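Local coordinates for calcium homeostasis modulator protein 5 (Homo sapiens, PDB 7D60), which forms undecameric, cone-shaped assemblies that may act as large-pore channels, with gating and ion conductance likely regulated by membrane lipids, at residues E46-T49 with Y50-F54; T161-P165 with T166-E170; S174-A177 with Q178-L182. All blocks are in the same frame, centred on the assembly; numbering follows the deposited sequence.

Interaction 1: residues E46-T49 with Y50-F54; sequences ENMT and YGLVF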
loop_
_atom_site.group_PDB
_atom_site.type_symbol
_atom_site.label_atom_id
_atom_site.label_comp_id
_atom_site.label_asym_id
_atom_site.label_seq_id
_atom_site.Cartn_x
_atom_site.Cartn_y
_atom_site.Cartn_z
ATOM N N GLU A 46 45.312 -15.716 34.405
ATOM C CA GLU A 46 43.954 -15.487 34.879
ATOM C C GLU A 46 42.912 -16.091 33.947
ATOM O O GLU A 46 41.818 -15.544 33.809
ATOM C CB GLU A 46 43.699 -13.992 35.054
ATOM C CG GLU A 46 44.131 -13.149 33.863
ATOM C CD GLU A 46 43.835 -11.669 34.045
ATOM O OE1 GLU A 46 44.744 -10.922 34.467
ATOM O OE2 GLU A 46 42.694 -11.250 33.757
ATOM N N ASN A 47 43.240 -17.202 33.289
ATOM C CA ASN A 47 42.268 -17.876 32.438
ATOM C C ASN A 47 41.245 -18.641 33.256
ATOM O O ASN A 47 40.076 -18.719 32.869
ATOM C CB ASN A 47 42.967 -18.837 31.480
ATOM C CG ASN A 47 43.115 -18.268 30.107
ATOM O OD1 ASN A 47 42.511 -17.258 29.787
ATOM N ND2 ASN A 47 43.884 -18.934 29.270
ATOM N N MET A 48 41.677 -19.225 34.372
ATOM C CA MET A 48 40.793 -20.058 35.176
ATOM C C MET A 48 39.712 -19.230 35.851
ATOM O O MET A 48 38.547 -19.620 35.852
ATOM C CB MET A 48 41.605 -20.831 36.209
ATOM C CG MET A 48 40.794 -21.763 37.078
ATOM S SD MET A 48 40.009 -23.097 36.162
ATOM C CE MET A 48 41.187 -24.416 36.420
ATOM N N THR A 49 40.069 -18.070 36.400
ATOM C CA THR A 49 39.086 -17.234 37.080
ATOM C C THR A 49 38.153 -16.537 36.100
ATOM O O THR A 49 36.981 -16.327 36.411
ATOM C CB THR A 49 39.801 -16.210 37.956
ATOM O OG1 THR A 49 40.858 -16.858 38.668
ATOM C CG2 THR A 49 38.853 -15.594 38.960
ATOM N N TYR A 50 38.639 -16.193 34.913
ATOM C CA TYR A 50 37.828 -15.424 33.977
ATOM C C TYR A 50 36.721 -16.262 33.351
ATOM O O TYR A 50 35.596 -15.782 33.191
ATOM C CB TYR A 50 38.719 -14.831 32.892
ATOM C CG TYR A 50 37.994 -13.996 31.877
ATOM C CD1 TYR A 50 37.784 -14.464 30.599
ATOM C CD2 TYR A 50 37.529 -12.736 32.194
ATOM C CE1 TYR A 50 37.139 -13.701 29.665
ATOM C CE2 TYR A 50 36.874 -11.969 31.265
ATOM C CZ TYR A 50 36.680 -12.459 30.005
ATOM O OH TYR A 50 36.027 -11.703 29.071
ATOM N N GLY A 51 37.013 -17.508 32.985
ATOM C CA GLY A 51 36.001 -18.329 32.350
ATOM C C GLY A 51 35.035 -18.966 33.313
ATOM O O GLY A 51 33.913 -19.296 32.923
ATOM N N LEU A 52 35.441 -19.133 34.562
ATOM C CA LEU A 52 34.629 -19.754 35.590
ATOM C C LEU A 52 33.716 -18.754 36.287
ATOM O O LEU A 52 32.850 -19.163 37.060
ATOM C CB LEU A 52 35.558 -20.431 36.596
ATOM C CG LEU A 52 35.170 -21.534 37.552
ATOM C CD1 LEU A 52 34.768 -22.714 36.730
ATOM C CD2 LEU A 52 36.373 -21.890 38.378
ATOM N N VAL A 53 33.898 -17.462 36.036
ATOM C CA VAL A 53 32.992 -16.422 36.513
ATOM C C VAL A 53 31.868 -16.176 35.515
ATOM O O VAL A 53 30.713 -16.015 35.902
ATOM C CB VAL A 53 33.803 -15.140 36.820
ATOM C CG1 VAL A 53 32.954 -13.895 36.778
ATOM C CG2 VAL A 53 34.435 -15.245 38.184
ATOM N N PHE A 54 32.154 -16.223 34.216
ATOM C CA PHE A 54 31.107 -16.107 33.207
ATOM C C PHE A 54 30.182 -17.316 33.164
ATOM O O PHE A 54 29.130 -17.247 32.525
ATOM C CB PHE A 54 31.725 -15.908 31.829
ATOM C CG PHE A 54 31.875 -14.476 31.425
ATOM C CD1 PHE A 54 32.932 -13.718 31.892
ATOM C CD2 PHE A 54 30.973 -13.898 30.553
ATOM C CE1 PHE A 54 33.075 -12.411 31.508
ATOM C CE2 PHE A 54 31.113 -12.593 30.167
ATOM C CZ PHE A 54 32.165 -11.848 30.644
#

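Interaction 2: residues T161-P165 with T166-E170; sequences TSMLP and TVNEE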
loop_
_atom_site.group_PDB
_atom_site.type_symbol
_atom_site.label_atom_id
_atom_site.label_comp_id
_atom_site.label_asym_id
_atom_site.label_seq_id
_atom_site.Cartn_x
_atom_site.Cartn_y
_atom_site.Cartn_z
ATOM N N THR A 161 50.812 -19.117 19.092
ATOM C CA THR A 161 51.556 -20.150 19.795
ATOM C C THR A 161 52.426 -20.867 18.777
ATOM O O THR A 161 51.960 -21.190 17.680
ATOM C CB THR A 161 50.617 -21.134 20.491
ATOM O OG1 THR A 161 49.649 -20.401 21.246
ATOM C CG2 THR A 161 51.394 -21.996 21.458
ATOM N N SER A 162 53.688 -21.100 19.129
ATOM C CA SER A 162 54.647 -21.674 18.186
ATOM C C SER A 162 54.708 -23.195 18.326
ATOM O O SER A 162 55.732 -23.778 18.676
ATOM C CB SER A 162 56.020 -21.044 18.387
ATOM O OG SER A 162 56.879 -21.331 17.297
ATOM N N MET A 163 53.575 -23.840 18.064
ATOM C CA MET A 163 53.524 -25.297 18.012
ATOM C C MET A 163 52.677 -25.763 16.830
ATOM O O MET A 163 51.777 -26.589 16.980
ATOM C CB MET A 163 53.040 -25.907 19.329
ATOM C CG MET A 163 51.788 -25.306 19.928
ATOM S SD MET A 163 51.405 -26.010 21.543
ATOM C CE MET A 163 51.563 -27.754 21.192
ATOM N N LEU A 164 52.970 -25.218 15.628
ATOM C CA LEU A 164 52.514 -25.752 14.340
ATOM C C LEU A 164 50.996 -25.746 14.178
ATOM O O LEU A 164 50.351 -26.765 14.445
ATOM C CB LEU A 164 53.056 -27.167 14.118
ATOM C CG LEU A 164 53.167 -27.619 12.665
ATOM C CD1 LEU A 164 53.995 -26.633 11.864
ATOM C CD2 LEU A 164 53.773 -29.007 12.590
ATOM N N PRO A 165 50.398 -24.607 13.754
ATOM C CA PRO A 165 48.950 -24.348 13.920
ATOM C C PRO A 165 47.924 -25.362 13.411
ATOM O O PRO A 165 46.724 -25.138 13.588
ATOM C CB PRO A 165 48.762 -23.027 13.165
ATOM C CG PRO A 165 50.095 -22.385 13.185
ATOM C CD PRO A 165 51.079 -23.495 13.077
ATOM N N THR A 166 48.341 -26.453 12.769
ATOM C CA THR A 166 47.436 -27.585 12.637
ATOM C C THR A 166 47.309 -28.367 13.937
ATOM O O THR A 166 46.364 -29.147 14.083
ATOM C CB THR A 166 47.895 -28.522 11.519
ATOM O OG1 THR A 166 49.110 -29.175 11.904
ATOM C CG2 THR A 166 48.122 -27.741 10.233
ATOM N N VAL A 167 48.238 -28.184 14.875
ATOM C CA VAL A 167 48.104 -28.776 16.201
ATOM C C VAL A 167 47.266 -27.882 17.113
ATOM O O VAL A 167 46.549 -28.379 17.985
ATOM C CB VAL A 167 49.500 -29.053 16.790
ATOM C CG1 VAL A 167 49.423 -29.845 18.083
ATOM C CG2 VAL A 167 50.343 -29.807 15.790
ATOM N N ASN A 168 47.310 -26.565 16.909
ATOM C CA ASN A 168 46.488 -25.663 17.706
ATOM C C ASN A 168 45.019 -25.753 17.324
ATOM O O ASN A 168 44.148 -25.522 18.167
ATOM C CB ASN A 168 46.971 -24.222 17.550
ATOM C CG ASN A 168 48.289 -23.974 18.242
ATOM O OD1 ASN A 168 48.623 -24.638 19.219
ATOM N ND2 ASN A 168 49.045 -23.008 17.741
ATOM N N GLU A 169 44.724 -26.080 16.070
ATOM C CA GLU A 169 43.340 -26.169 15.630
ATOM C C GLU A 169 42.661 -27.449 16.091
ATOM O O GLU A 169 41.429 -27.511 16.099
ATOM C CB GLU A 169 43.269 -26.058 14.107
ATOM C CG GLU A 169 41.965 -25.493 13.567
ATOM C CD GLU A 169 41.581 -24.164 14.196
ATOM O OE1 GLU A 169 42.441 -23.261 14.269
ATOM O OE2 GLU A 169 40.413 -24.021 14.612
ATOM N N GLU A 170 43.425 -28.465 16.476
ATOM C CA GLU A 170 42.845 -29.689 17.001
ATOM C C GLU A 170 42.941 -29.784 18.516
ATOM O O GLU A 170 42.442 -30.751 19.092
ATOM C CB GLU A 170 43.496 -30.913 16.354
ATOM C CG GLU A 170 44.982 -31.033 16.559
ATOM C CD GLU A 170 45.340 -31.994 17.670
ATOM O OE1 GLU A 170 44.433 -32.691 18.170
ATOM O OE2 GLU A 170 46.532 -32.065 18.029
#

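Interaction 3: residues S174-A177 with Q178-L182; sequences SLQA and QSQIL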
loop_
_atom_site.group_PDB
_atom_site.type_symbol
_atom_site.label_atom_id
_atom_site.label_comp_id
_atom_site.label_asym_id
_atom_site.label_seq_id
_atom_site.Cartn_x
_atom_site.Cartn_y
_atom_site.Cartn_z
ATOM N N SER A 174 39.306 -30.552 20.745
ATOM C CA SER A 174 39.250 -31.543 21.806
ATOM C C SER A 174 38.709 -30.961 23.101
ATOM O O SER A 174 38.250 -31.711 23.966
ATOM C CB SER A 174 40.638 -32.135 22.035
ATOM O OG SER A 174 40.631 -33.054 23.107
ATOM N N LEU A 175 38.767 -29.642 23.262
ATOM C CA LEU A 175 38.203 -28.984 24.432
ATOM C C LEU A 175 36.774 -28.532 24.199
ATOM O O LEU A 175 35.980 -28.506 25.141
ATOM C CB LEU A 175 39.053 -27.775 24.827
ATOM C CG LEU A 175 40.460 -28.026 25.362
ATOM C CD1 LEU A 175 41.202 -26.718 25.486
ATOM C CD2 LEU A 175 40.415 -28.732 26.692
ATOM N N GLN A 176 36.434 -28.178 22.967
ATOM C CA GLN A 176 35.076 -27.801 22.614
ATOM C C GLN A 176 34.137 -28.998 22.582
ATOM O O GLN A 176 32.919 -28.819 22.636
ATOM C CB GLN A 176 35.095 -27.094 21.259
ATOM C CG GLN A 176 33.907 -26.219 20.927
ATOM C CD GLN A 176 32.988 -26.852 19.905
ATOM O OE1 GLN A 176 33.366 -27.794 19.213
ATOM N NE2 GLN A 176 31.780 -26.317 19.786
ATOM N N ALA A 177 34.675 -30.212 22.505
ATOM C CA ALA A 177 33.878 -31.426 22.541
ATOM C C ALA A 177 33.774 -32.031 23.929
ATOM O O ALA A 177 32.837 -32.788 24.184
ATOM C CB ALA A 177 34.457 -32.471 21.584
ATOM N N GLN A 178 34.712 -31.731 24.822
ATOM C CA GLN A 178 34.585 -32.165 26.206
ATOM C C GLN A 178 33.516 -31.381 26.948
ATOM O O GLN A 178 32.934 -31.893 27.905
ATOM C CB GLN A 178 35.917 -32.012 26.930
ATOM C CG GLN A 178 36.756 -33.254 26.977
ATOM C CD GLN A 178 38.129 -32.989 27.546
ATOM O OE1 GLN A 178 38.411 -31.894 28.021
ATOM N NE2 GLN A 178 38.993 -33.992 27.502
ATOM N N SER A 179 33.255 -30.144 26.533
ATOM C CA SER A 179 32.241 -29.333 27.188
ATOM C C SER A 179 30.844 -29.698 26.722
ATOM O O SER A 179 29.890 -29.606 27.496
ATOM C CB SER A 179 32.498 -27.858 26.925
ATOM O OG SER A 179 31.865 -27.438 25.740
ATOM N N GLN A 180 30.700 -30.098 25.460
ATOM C CA GLN A 180 29.391 -30.464 24.947
ATOM C C GLN A 180 28.934 -31.824 25.452
ATOM O O GLN A 180 27.737 -32.104 25.432
ATOM C CB GLN A 180 29.407 -30.437 23.427
ATOM C CG GLN A 180 29.472 -29.045 22.873
ATOM C CD GLN A 180 29.429 -29.014 21.375
ATOM O OE1 GLN A 180 30.012 -29.861 20.714
ATOM N NE2 GLN A 180 28.733 -28.036 20.827
ATOM N N ILE A 181 29.854 -32.669 25.906
ATOM C CA ILE A 181 29.464 -33.921 26.537
ATOM C C ILE A 181 28.965 -33.661 27.952
ATOM O O ILE A 181 27.973 -34.252 28.394
ATOM C CB ILE A 181 30.642 -34.913 26.492
ATOM C CG1 ILE A 181 30.853 -35.404 25.063
ATOM C CG2 ILE A 181 30.427 -36.099 27.402
ATOM C CD1 ILE A 181 32.140 -36.143 24.867
ATOM N N LEU A 182 29.609 -32.739 28.669
ATOM C CA LEU A 182 29.129 -32.329 29.984
ATOM C C LEU A 182 27.833 -31.539 29.914
ATOM O O LEU A 182 27.086 -31.517 30.891
ATOM C CB LEU A 182 30.182 -31.487 30.697
ATOM C CG LEU A 182 31.452 -32.187 31.160
ATOM C CD1 LEU A 182 32.454 -31.154 31.620
ATOM C CD2 LEU A 182 31.139 -33.159 32.270
#

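Interaction 1: residues E46-T49 with Y50-F54
In Y50, CG stands anti to the backbone N (chi1 -179°), and this carries the ring away from E46 while CB stays against the E46 carbonyl, 3.3 Å from E46 O. V53 is turned differently: its CG2 branch lies beside its own backbone N and faces the preceding turn, where V53 CG2 comes within 3.3 Å of T49 O. The same carbonyl accepts V53 N in a weak bond, so polar and methyl neighbours share one oxygen.

M48 and L52 meet one turn apart on another side of the helix. The L52 CB bond points at the preceding turn, placing L52 CB 3.2 Å from M48 O, whereas the side chains only approach loosely, with M48 SD 4.4 Å from L52 CD2.

Backbone bonding is uneven here. G51 N to N47 O, at 3.3 Å and 164°, is the straightest of the four i-to-i+4 bonds; those from Y50 N to E46 O, L52 N to M48 O and V53 N to T49 O are weak.

The Y50 ring, directed away from this turn, meets F39 with the two planes about 25° apart and also touches P42 and C127. Its OH is hydrogen-bonded to Q180 OE1 of a neighbouring subunit, and E46 OE1 makes a weak bond to S174 OG of that same subunit. With E46 at the N-cap position and i-to-i+4 contacts following it, this is the opening turn of transmembrane helix S2, set at a subunit interface of the CALHM channel.

Interaction 2: residues T161-P165 with T166-E170
N168 reaches back from the start of its helix to T161 and M163, forming the buried side of this contact. Its CG lies anti to the carbonyl carbon (chi1 -72°), which sends the amide along the loop. There N168 ND2 gives a weak bond to T161 O at 3.4 Å, while the carbonyl end of the amide crosses the methionine chain obliquely, with N168 OD1 3.3 Å from M163 CG and 3.9 Å from M163 SD. T161 O also receives a weak bond from M163 N around the inverse gamma turn centred on S162. With an alanine here, T161 O would probably lose its side-chain donor and a gap would open beside the M163 chain. M163 also touches E148, and T161 touches E152 and K155, so other parts of the preceding loop pack against this side.

L164 to V167 form a type I beta turn that leads into helix 168-203. Its closing bond, V167 N to L164 O, spans 2.6 Å and is nearly straight at 176°, with the donor in the carbonyl plane. The next link, E169 N to P165 O, is weak.

The turn itself carries the solvent side: L164, P165 and T166, and E169 just after it, are exposed. Packing is sparser there, L164 CB lying 4.1 Å from V167 CG2. V167, partly exposed, links back to the buried side, its CB 3.4 Å from M163 O and its CG1 4.3 Å from M163 CE. On the solvent side E169 has a long, weak ion pair with K172.

Interaction 3: residues S174-A177 with Q178-L182
The Q180 side chain crosses that of Q176, one turn earlier, and can be followed outward. Its CB points at the preceding turn and sits 3.9 Å from Q176 O. With CG beside the backbone N (chi1 -72°), the chain runs past that carbonyl: Q180 CG is 3.5 Å from Q176 O, and CD stays close to the same oxygen. At the tip, Q180 OE1 also passes 3.6 Å from Q176 O, and Q180 NE2 is 3.7 Å from Q176 NE2, a nitrogen-to-nitrogen approach with the two amide planes 49° apart. The polar atoms of Q180 have partners outside the segments: OE1 is hydrogen-bonded to Y50 OH of a neighbouring subunit, and NE2 to L120 O in its own chain. The Q176 side chain, bent at chi2, touches a bound dioctanoyl phosphatidic acid.

On another flank, Q178 is extended beyond CG and runs beside the S174 carbonyl, Q178 CG lying 3.7 Å from S174 O. Its tip crosses the leucine branch, with Q178 OE1 4.0 Å from L175 CD2. I181 packs its CG1 3.4 Å from A177 O, an oxygen that also takes a weak bond from I181 N. S179 N to L175 O is weak, at 3.5 Å and 142°, whereas S179 OG is hydrogen-bonded to L119 O.

The result is a largely buried, amide-rich start to S4 in which Q180 is gripped at both polar atoms by groups outside its helix. Such fixation is likely to restrict rotation of its amide, and to keep its oxygen presented to the tyrosine hydroxyl across the subunit interface.

Along the chain the contacts come in series: interaction 1 at the start of helix 47-68 (S2), on the side assigned as extracellular, interaction 2 in the loop leading into helix 168-203, and interaction 3 farther along that helix, where S4 begins. Interactions 2 and 3 share helix 168-203, with centres about 19 Å apart. Within one chain, interactions 1 and 3 do not touch; their centres are about 17 Å apart and their nearest atoms about 9 Å. They meet instead between subunits, where E46 and Y50 of one face S174 and Q180 of the next. Repetition of this pairing joins S2 to a neighbouring S4 in the oligomeric channel, while interaction 2 sits farther out.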